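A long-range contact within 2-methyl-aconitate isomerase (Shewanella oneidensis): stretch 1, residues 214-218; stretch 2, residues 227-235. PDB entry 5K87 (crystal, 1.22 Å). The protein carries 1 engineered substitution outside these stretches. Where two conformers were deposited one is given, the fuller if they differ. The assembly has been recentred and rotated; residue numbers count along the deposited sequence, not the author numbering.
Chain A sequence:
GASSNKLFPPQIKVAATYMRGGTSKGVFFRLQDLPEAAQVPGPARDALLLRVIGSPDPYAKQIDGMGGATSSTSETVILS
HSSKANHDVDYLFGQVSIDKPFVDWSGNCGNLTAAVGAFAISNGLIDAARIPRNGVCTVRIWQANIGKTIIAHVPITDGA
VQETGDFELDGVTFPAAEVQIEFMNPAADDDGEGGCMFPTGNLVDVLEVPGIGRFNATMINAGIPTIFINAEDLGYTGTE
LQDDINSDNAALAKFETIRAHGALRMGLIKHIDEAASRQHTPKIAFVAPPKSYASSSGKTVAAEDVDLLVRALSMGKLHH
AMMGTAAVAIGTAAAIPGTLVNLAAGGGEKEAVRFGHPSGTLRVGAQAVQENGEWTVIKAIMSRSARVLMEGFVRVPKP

Stretch 1 214-218: RFNAT
Stretch 2 (227-235) IFINAEDLG

This contact is the opening-out end of an antiparallel strand pair: two backbone hydrogen bonds fasten one end, and beyond them the strands part and apolar side chains take over. Residues 214-218 lie in a strand that extends past both limits of the stretch; residues 227-230 end a second strand, after which 231-234 form a 3-10 turn. The strand directions make an angle of 138°, well short of the 180° of an ideal antiparallel pair, and the axes approach to 4.6 Å.

The firm point of register is Thr-218 opposite Phe-228, with CA atoms 5.1 Å apart. Both residues are extended, with phi/psi of -107/124 and -106/129, so each can offer its N-H and carbonyl to the other. Thr-218 N donates to Phe-228 O at 2.9 Å with an angle of 150° at the hydrogen, and Phe-228 N donates to Thr-218 O at 2.8 Å, almost straight at 175°. Their side chains leave on the same face of the sheet, both with chi1 m (-72° and -68°), and CB of Thr-218 lies 4.4 Å from CB of Phe-228. A beta-branched threonine suits an extended backbone, and its OG1 is satisfied elsewhere in the structure.

One residue back, Ala-217 (-148/145) faces Ile-229 (-126/161), their CA atoms 4.6 Å apart. Ala-217 CA also approaches Phe-228 O to 3.1 Å, a CA-H...O contact beside the conventional bonds. On the face carrying Ala-217 and Ile-229, the small methyl of alanine allows close packing: Ala-217 CB is 3.7 Å from Ile-229 CG2 and 4.3 Å from Ile-227 CG2. Ile-229 has chi1 p (53°) and chi2 t (-165°), and its CG2 also lies 4.2 Å from Phe-215 CB. Ile-229 CG2 also sits 3.5 Å from Asn-216 O, a carbonyl buried by the contact without a polar partner: Asn-230 N, 4.1 Å from Asn-216 O, is too distant to serve it.

Farther along, the second chain turns. Asn-230 (-77/131) leads into Ala-231 (-51/-44), Glu-232 (-65/-28), Asp-233 (-69/-14) and Leu-234 (-108/1). Leu-234 N bonds to Ala-231 O at 2.9 Å, Gly-235 N to Glu-232 O at 3.1 Å, and Asp-233 N makes a weak bond to Asn-230 O at 3.0 Å. Gly-235 adopts phi 78°, a positive value that glycine accepts readily.

The turn sets its last residues beside Phe-215, and Phe-215 CA is 6.5 Å from Asp-233 CA. Phe-215 (-130/122) points its CB toward the second stretch, with chi1 m (-53°) and chi2 -86°. Its large, buried ring spans the wider gap: Phe-215 CE1 lies 3.6 Å from Asp-233 O, which meets the ring edge, and 3.7 Å from Leu-234 CD2. Leu-234, with chi1 m and chi2 t, starts sideways but brings its end nearer. Together the two stretches bury 408 Å².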

# COMPACT_ATOMS: atom_id res chain seq x y z
N ARG A 214 33.95 -2.12 -12.90
CA ARG A 214 33.86 -1.43 -14.17
C ARG A 214 32.65 -2.02 -14.87
O ARG A 214 32.51 -3.24 -14.95
CB ARG A 214 35.12 -1.63 -15.02
CG ARG A 214 36.26 -0.68 -14.68
CD ARG A 214 37.43 -0.83 -15.66
N PHE A 215 31.76 -1.16 -15.35
CA PHE A 215 30.50 -1.63 -15.94
C PHE A 215 30.27 -0.98 -17.30
O PHE A 215 30.24 0.24 -17.41
CB PHE A 215 29.33 -1.32 -14.99
CG PHE A 215 29.53 -1.84 -13.59
CD1 PHE A 215 29.19 -3.14 -13.25
CD2 PHE A 215 30.07 -1.02 -12.60
CE1 PHE A 215 29.39 -3.62 -11.97
CE2 PHE A 215 30.27 -1.49 -11.32
CZ PHE A 215 29.92 -2.79 -11.00
N ASN A 216 30.12 -1.80 -18.34
CA ASN A 216 29.63 -1.28 -19.60
C ASN A 216 28.23 -0.75 -19.37
O ASN A 216 27.43 -1.38 -18.68
CB ASN A 216 29.62 -2.35 -20.69
CG ASN A 216 30.95 -2.46 -21.41
OD1 ASN A 216 31.30 -1.61 -22.22
ND2 ASN A 216 31.68 -3.52 -21.11
N ALA A 217 27.95 0.42 -19.93
CA ALA A 217 26.66 1.05 -19.69
C ALA A 217 26.22 1.85 -20.90
O ALA A 217 27.05 2.43 -21.60
CB ALA A 217 26.75 1.96 -18.47
N THR A 218 24.92 1.86 -21.13
CA THR A 218 24.34 2.83 -22.03
C THR A 218 23.58 3.85 -21.20
O THR A 218 22.72 3.49 -20.39
CB THR A 218 23.38 2.20 -23.05
OG1 THR A 218 24.15 1.46 -24.01
CG2 THR A 218 22.60 3.28 -23.78
N ILE A 227 20.31 4.78 -16.89
CA ILE A 227 21.57 4.07 -17.03
C ILE A 227 21.22 2.60 -17.18
O ILE A 227 20.61 2.02 -16.29
CB ILE A 227 22.41 4.21 -15.75
CG1 ILE A 227 22.65 5.68 -15.42
CG2 ILE A 227 23.71 3.46 -15.89
CD1 ILE A 227 22.82 5.95 -13.93
N PHE A 228 21.62 2.00 -18.31
CA PHE A 228 21.44 0.57 -18.53
C PHE A 228 22.78 -0.15 -18.42
O PHE A 228 23.76 0.25 -19.05
CB PHE A 228 20.91 0.31 -19.94
CG PHE A 228 19.50 0.78 -20.17
CD1 PHE A 228 18.43 0.06 -19.67
CD2 PHE A 228 19.25 1.92 -20.91
CE1 PHE A 228 17.13 0.47 -19.89
CE2 PHE A 228 17.95 2.34 -21.13
CZ PHE A 228 16.89 1.62 -20.62
N ILE A 229 22.83 -1.21 -17.63
CA ILE A 229 24.03 -2.03 -17.55
C ILE A 229 23.65 -3.48 -17.83
O ILE A 229 22.48 -3.84 -17.77
CB ILE A 229 24.72 -1.88 -16.18
CG1 ILE A 229 23.71 -2.13 -15.06
CG2 ILE A 229 25.32 -0.47 -16.05
CD1 ILE A 229 24.20 -1.66 -13.70
N ASN A 230 24.63 -4.30 -18.18
CA ASN A 230 24.37 -5.71 -18.45
C ASN A 230 24.19 -6.48 -17.15
O ASN A 230 25.01 -6.37 -16.23
CB ASN A 230 25.50 -6.34 -19.26
CG ASN A 230 25.52 -5.86 -20.70
OD1 ASN A 230 24.48 -5.51 -21.27
ND2 ASN A 230 26.71 -5.84 -21.29
N ALA A 231 23.12 -7.27 -17.07
CA ALA A 231 22.84 -8.08 -15.89
C ALA A 231 24.06 -8.90 -15.45
O ALA A 231 24.38 -8.96 -14.26
CB ALA A 231 21.66 -8.99 -16.15
N GLU A 232 24.74 -9.51 -16.41
CA GLU A 232 25.84 -10.42 -16.09
C GLU A 232 27.01 -9.72 -15.41
O GLU A 232 27.73 -10.34 -14.62
CB GLU A 232 26.32 -11.19 -17.32
CG GLU A 232 27.02 -10.34 -18.36
CD GLU A 232 27.57 -11.17 -19.51
OE1 GLU A 232 27.42 -12.40 -19.48
OE2 GLU A 232 28.15 -10.58 -20.45
N ASP A 233 27.19 -8.43 -15.69
CA ASP A 233 28.25 -7.66 -15.04
C ASP A 233 27.99 -7.44 -13.56
O ASP A 233 28.88 -7.04 -12.81
CB ASP A 233 28.45 -6.31 -15.75
CG ASP A 233 28.98 -6.47 -17.16
OD1 ASP A 233 29.47 -7.57 -17.50
OD2 ASP A 233 28.92 -5.49 -17.93
N LEU A 234 26.76 -7.71 -13.13
CA LEU A 234 26.36 -7.60 -11.74
C LEU A 234 26.15 -8.97 -11.11
O LEU A 234 25.78 -9.07 -9.93
CB LEU A 234 25.06 -6.80 -11.63
CG LEU A 234 25.08 -5.38 -12.19
CD1 LEU A 234 23.66 -4.88 -12.38
CD2 LEU A 234 25.86 -4.47 -11.26
N GLY A 235 26.38 -10.03 -11.88
CA GLY A 235 26.13 -11.38 -11.41
C GLY A 235 24.66 -11.77 -11.42
O GLY A 235 24.25 -12.72 -10.75